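CRISPR-associated protein, Cse1 family (Acidimicrobium ferrooxidans, PDB 4H3T) probably serves as the large Cse1 subunit of a type I-E CRISPR Cascade complex, which takes part in recognising invading DNA. Local coordinates at residues T400-A412 / R522-P534. The protein carries 1 engineered substitution. Residues are numbered along the deposited sequence; the frame is centred on the assembly and turned at random. Where two conformers were deposited one is given.
Sequences TVAIDAVTFAAHA and RRMLARARNEFSP
Phe408 and Phe532 interlock as reciprocal knobs between the nearly antiparallel helices 397-415 and 511-532, whose axes here approach to 9.5 Å. Each ring enters a hole on the other helix: Phe408 settles among Leu525, Ala528, Arg529 and Phe532, and Phe532 among Val401, Asp404, Ala405 and Phe408. With CG anti to the backbone N in both (chi1 -173° and 177°), the two rings reach across the groove and pass each other nearly parallel but slid apart. Real overlap comes instead from Phe408 CB, which lies over the Phe532 face in a CH-pi contact, 4.0 Å from the ring centroid. Further along the helices, Leu525 CD1 packs against Phe408 CZ and Ala412 CB (3.9 Å to the latter), and His411 CB rests on Ala528 CB at 3.5 Å. Helix 481-504 backs Phe408 with Val491 and takes the charges of Asp404 and Arg529 on Arg484 and Glu492.

Beyond Ala528 the contact turns looser and more polar. A water joins His411 ND1 to Ala528 O, and the carboxylate of the exposed Glu531 stands steeply across the imidazole edge, OE1 3.7 Å from His411 CE1. The two helices are thus held to each other mainly by apolar interdigitation, with one water bridge, while charged pairs tie each of them to helix 481-504.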
loop_
_atom_site.group_PDB
_atom_site.type_symbol
_atom_site.label_atom_id
_atom_site.label_comp_id
_atom_site.label_asym_id
_atom_site.label_seq_id
_atom_site.Cartn_x
_atom_site.Cartn_y
_atom_site.Cartn_z
ATOM N N THR A 400 12.797 16.852 -8.724
ATOM C CA THR A 400 14.088 17.192 -8.119
ATOM C C THR A 400 13.905 18.103 -6.883
ATOM O O THR A 400 14.524 17.839 -5.834
ATOM C CB THR A 400 15.019 17.829 -9.160
ATOM O OG1 THR A 400 15.204 16.862 -10.197
ATOM C CG2 THR A 400 16.409 18.229 -8.579
ATOM N N VAL A 401 13.071 19.148 -6.981
ATOM C CA VAL A 401 12.843 20.013 -5.806
ATOM C C VAL A 401 12.119 19.201 -4.709
ATOM O O VAL A 401 12.425 19.359 -3.507
ATOM C CB VAL A 401 12.115 21.357 -6.136
ATOM C CG1 VAL A 401 10.659 21.162 -6.534
ATOM C CG2 VAL A 401 12.215 22.327 -4.972
ATOM N N ALA A 402 11.145 18.345 -5.095
ATOM C CA ALA A 402 10.450 17.516 -4.076
ATOM C C ALA A 402 11.431 16.589 -3.321
ATOM O O ALA A 402 11.378 16.513 -2.103
ATOM C CB ALA A 402 9.375 16.693 -4.698
ATOM N N ILE A 403 12.286 15.867 -4.051
ATOM C CA ILE A 403 13.294 14.974 -3.444
ATOM C C ILE A 403 14.320 15.792 -2.635
ATOM O O ILE A 403 14.656 15.420 -1.511
ATOM C CB ILE A 403 13.986 14.122 -4.546
ATOM C CG1 ILE A 403 12.961 13.124 -5.182
ATOM C CG2 ILE A 403 15.190 13.374 -3.995
ATOM C CD1 ILE A 403 12.473 11.988 -4.266
ATOM N N ASP A 404 14.802 16.896 -3.191
ATOM C CA ASP A 404 15.783 17.735 -2.506
ATOM C C ASP A 404 15.239 18.310 -1.204
ATOM O O ASP A 404 16.008 18.568 -0.280
ATOM C CB ASP A 404 16.277 18.866 -3.381
ATOM C CG ASP A 404 17.152 18.439 -4.524
ATOM O OD1 ASP A 404 17.521 17.256 -4.572
ATOM O OD2 ASP A 404 17.432 19.286 -5.397
ATOM N N ALA A 405 13.957 18.588 -1.169
ATOM C CA ALA A 405 13.283 19.126 0.029
ATOM C C ALA A 405 13.261 18.086 1.139
ATOM O O ALA A 405 13.408 18.434 2.318
ATOM C CB ALA A 405 11.865 19.572 -0.308
ATOM N N VAL A 406 13.090 16.819 0.770
ATOM C CA VAL A 406 13.145 15.702 1.716
ATOM C C VAL A 406 14.594 15.599 2.271
ATOM O O VAL A 406 14.791 15.465 3.458
ATOM C CB VAL A 406 12.683 14.352 1.075
ATOM C CG1 VAL A 406 12.880 13.201 2.055
ATOM C CG2 VAL A 406 11.230 14.434 0.673
ATOM N N THR A 407 15.588 15.681 1.386
ATOM C CA THR A 407 17.019 15.638 1.777
ATOM C C THR A 407 17.374 16.777 2.752
ATOM O O THR A 407 18.110 16.552 3.715
ATOM C CB THR A 407 17.927 15.732 0.558
ATOM O OG1 THR A 407 17.578 14.667 -0.333
ATOM C CG2 THR A 407 19.419 15.652 0.936
ATOM N N PHE A 408 16.866 17.980 2.503
ATOM C CA PHE A 408 17.093 19.101 3.392
ATOM C C PHE A 408 16.462 18.842 4.765
ATOM O O PHE A 408 17.108 19.092 5.794
ATOM C CB PHE A 408 16.598 20.434 2.787
ATOM C CG PHE A 408 16.985 21.609 3.648
ATOM C CD1 PHE A 408 18.305 21.835 3.980
ATOM C CD2 PHE A 408 16.021 22.421 4.223
ATOM C CE1 PHE A 408 18.652 22.857 4.854
ATOM C CE2 PHE A 408 16.385 23.533 4.972
ATOM C CZ PHE A 408 17.694 23.713 5.328
ATOM N N ALA A 409 15.238 18.337 4.806
ATOM C CA ALA A 409 14.610 17.966 6.087
ATOM C C ALA A 409 15.507 16.948 6.867
ATOM O O ALA A 409 15.645 17.051 8.084
ATOM C CB ALA A 409 13.230 17.385 5.864
ATOM N N ALA A 410 16.000 15.919 6.169
ATOM C CA ALA A 410 16.875 14.891 6.753
ATOM C C ALA A 410 18.206 15.523 7.283
ATOM O O ALA A 410 18.620 15.190 8.389
ATOM C CB ALA A 410 17.156 13.780 5.755
ATOM N N HIS A 411 18.762 16.510 6.593
ATOM C CA HIS A 411 19.957 17.175 7.068
ATOM C C HIS A 411 19.630 18.042 8.267
ATOM O O HIS A 411 20.440 18.088 9.166
ATOM C CB HIS A 411 20.646 18.045 5.988
ATOM C CG HIS A 411 21.328 17.251 4.918
ATOM N ND1 HIS A 411 21.375 17.692 3.627
ATOM C CD2 HIS A 411 21.985 16.081 4.991
ATOM C CE1 HIS A 411 22.003 16.755 2.941
ATOM N NE2 HIS A 411 22.389 15.774 3.716
ATOM N N ALA A 412 18.463 18.695 8.322
ATOM C CA ALA A 412 18.101 19.474 9.522
ATOM C C ALA A 412 17.916 18.544 10.722
ATOM O O ALA A 412 18.280 18.887 11.865
ATOM C CB ALA A 412 16.840 20.302 9.275
ATOM N N ARG A 522 24.069 24.742 14.008
ATOM C CA ARG A 522 23.947 25.898 13.121
ATOM C C ARG A 522 24.920 25.806 11.895
ATOM O O ARG A 522 24.511 26.158 10.773
ATOM C CB ARG A 522 24.143 27.212 13.931
ATOM C CG ARG A 522 23.912 28.498 13.175
ATOM C CD ARG A 522 24.569 29.706 13.844
ATOM N NE ARG A 522 25.954 29.869 13.374
ATOM C CZ ARG A 522 27.069 29.674 14.083
ATOM N NH1 ARG A 522 27.005 29.332 15.374
ATOM N NH2 ARG A 522 28.258 29.844 13.517
ATOM N N ARG A 523 26.153 25.295 12.085
ATOM C CA ARG A 523 27.095 25.150 10.975
ATOM C C ARG A 523 26.617 24.061 9.990
ATOM O O ARG A 523 26.746 24.225 8.783
ATOM C CB ARG A 523 28.552 24.817 11.454
ATOM C CG ARG A 523 29.289 26.008 12.095
ATOM C CD ARG A 523 30.761 25.732 12.619
ATOM N NE ARG A 523 31.073 24.282 12.654
ATOM C CZ ARG A 523 31.235 23.498 13.732
ATOM N NH1 ARG A 523 31.188 24.010 14.959
ATOM N NH2 ARG A 523 31.470 22.200 13.586
HETATM N N MSE A 524 26.130 22.948 10.511
HETATM C CA MSE A 524 25.649 21.874 9.652
HETATM C C MSE A 524 24.424 22.330 8.862
HETATM O O MSE A 524 24.334 22.099 7.658
HETATM C CB MSE A 524 25.316 20.627 10.439
HETATM C CG MSE A 524 24.801 19.530 9.510
HETATM SE SE MSE A 524 24.705 17.692 10.118
HETATM C CE MSE A 524 23.763 17.191 8.396
ATOM N N LEU A 525 23.496 22.970 9.545
ATOM C CA LEU A 525 22.270 23.466 8.929
ATOM C C LEU A 525 22.590 24.467 7.792
ATOM O O LEU A 525 22.022 24.344 6.716
ATOM C CB LEU A 525 21.384 24.143 9.972
ATOM C CG LEU A 525 19.982 24.593 9.489
ATOM C CD1 LEU A 525 19.156 23.372 8.992
ATOM C CD2 LEU A 525 19.260 25.408 10.607
ATOM N N ALA A 526 23.542 25.393 8.022
ATOM C CA ALA A 526 23.993 26.378 7.041
ATOM C C ALA A 526 24.586 25.673 5.811
ATOM O O ALA A 526 24.234 26.010 4.685
ATOM C CB ALA A 526 25.037 27.326 7.650
ATOM N N ARG A 527 25.425 24.642 6.033
ATOM C CA ARG A 527 25.997 23.866 4.940
ATOM C C ARG A 527 24.897 23.177 4.123
ATOM O O ARG A 527 24.934 23.203 2.888
ATOM C CB ARG A 527 26.981 22.819 5.454
ATOM C CG ARG A 527 27.901 22.262 4.386
ATOM C CD ARG A 527 28.825 21.207 4.959
ATOM N NE ARG A 527 29.782 21.763 5.920
ATOM C CZ ARG A 527 30.919 22.398 5.613
ATOM N NH1 ARG A 527 31.258 22.601 4.339
ATOM N NH2 ARG A 527 31.715 22.851 6.575
ATOM N N ALA A 528 23.937 22.540 4.787
ATOM C CA ALA A 528 22.864 21.867 4.057
ATOM C C ALA A 528 21.988 22.890 3.280
ATOM O O ALA A 528 21.543 22.621 2.172
ATOM C CB ALA A 528 22.006 21.093 5.024
ATOM N N ARG A 529 21.693 24.007 3.917
ATOM C CA ARG A 529 20.919 25.122 3.357
ATOM C C ARG A 529 21.575 25.670 2.055
ATOM O O ARG A 529 20.893 25.915 1.071
ATOM C CB ARG A 529 20.866 26.269 4.378
ATOM C CG ARG A 529 19.528 26.857 4.638
ATOM C CD ARG A 529 19.259 27.982 3.737
ATOM N NE ARG A 529 18.226 28.832 4.309
ATOM C CZ ARG A 529 17.576 29.764 3.648
ATOM N NH1 ARG A 529 17.859 30.002 2.365
ATOM N NH2 ARG A 529 16.649 30.490 4.262
ATOM N N ASN A 530 22.905 25.794 2.055
ATOM C CA ASN A 530 23.628 26.278 0.878
ATOM C C ASN A 530 23.519 25.245 -0.272
ATOM O O ASN A 530 23.272 25.642 -1.390
ATOM C CB ASN A 530 25.086 26.600 1.236
ATOM C CG ASN A 530 25.849 27.149 0.077
ATOM O OD1 ASN A 530 25.492 28.201 -0.469
ATOM N ND2 ASN A 530 26.810 26.382 -0.419
ATOM N N GLU A 531 23.565 23.946 0.025
ATOM C CA GLU A 531 23.408 22.897 -0.979
ATOM C C GLU A 531 21.964 22.848 -1.514
ATOM O O GLU A 531 21.753 22.541 -2.690
ATOM C CB GLU A 531 23.790 21.532 -0.349
ATOM C CG GLU A 531 23.547 20.268 -1.168
ATOM C CD GLU A 531 23.656 19.004 -0.323
ATOM O OE1 GLU A 531 22.766 18.124 -0.431
ATOM O OE2 GLU A 531 24.610 18.922 0.488
ATOM N N PHE A 532 20.978 23.142 -0.670
ATOM C CA PHE A 532 19.589 23.040 -1.072
ATOM C C PHE A 532 19.084 24.279 -1.807
ATOM O O PHE A 532 18.461 24.154 -2.850
ATOM C CB PHE A 532 18.687 22.771 0.145
ATOM C CG PHE A 532 17.191 22.721 -0.173
ATOM C CD1 PHE A 532 16.707 21.919 -1.192
ATOM C CD2 PHE A 532 16.282 23.485 0.549
ATOM C CE1 PHE A 532 15.323 21.850 -1.466
ATOM C CE2 PHE A 532 14.911 23.439 0.257
ATOM C CZ PHE A 532 14.444 22.636 -0.766
ATOM N N SER A 533 19.296 25.453 -1.209
ATOM C CA SER A 533 18.783 26.728 -1.699
ATOM C C SER A 533 19.913 27.790 -1.557
ATOM O O SER A 533 19.955 28.565 -0.591
ATOM C CB SER A 533 17.531 27.067 -0.889
ATOM O OG SER A 533 16.795 28.164 -1.380
ATOM N N PRO A 534 20.892 27.724 -2.493
ATOM C CA PRO A 534 22.040 28.641 -2.464
ATOM C C PRO A 534 21.656 30.124 -2.313
ATOM O O PRO A 534 20.821 30.621 -3.075
ATOM C CB PRO A 534 22.686 28.419 -3.845
ATOM C CG PRO A 534 22.319 27.123 -4.264
ATOM C CD PRO A 534 20.965 26.819 -3.663
HETATM O O HOH W 1 20.404 19.953 1.803
#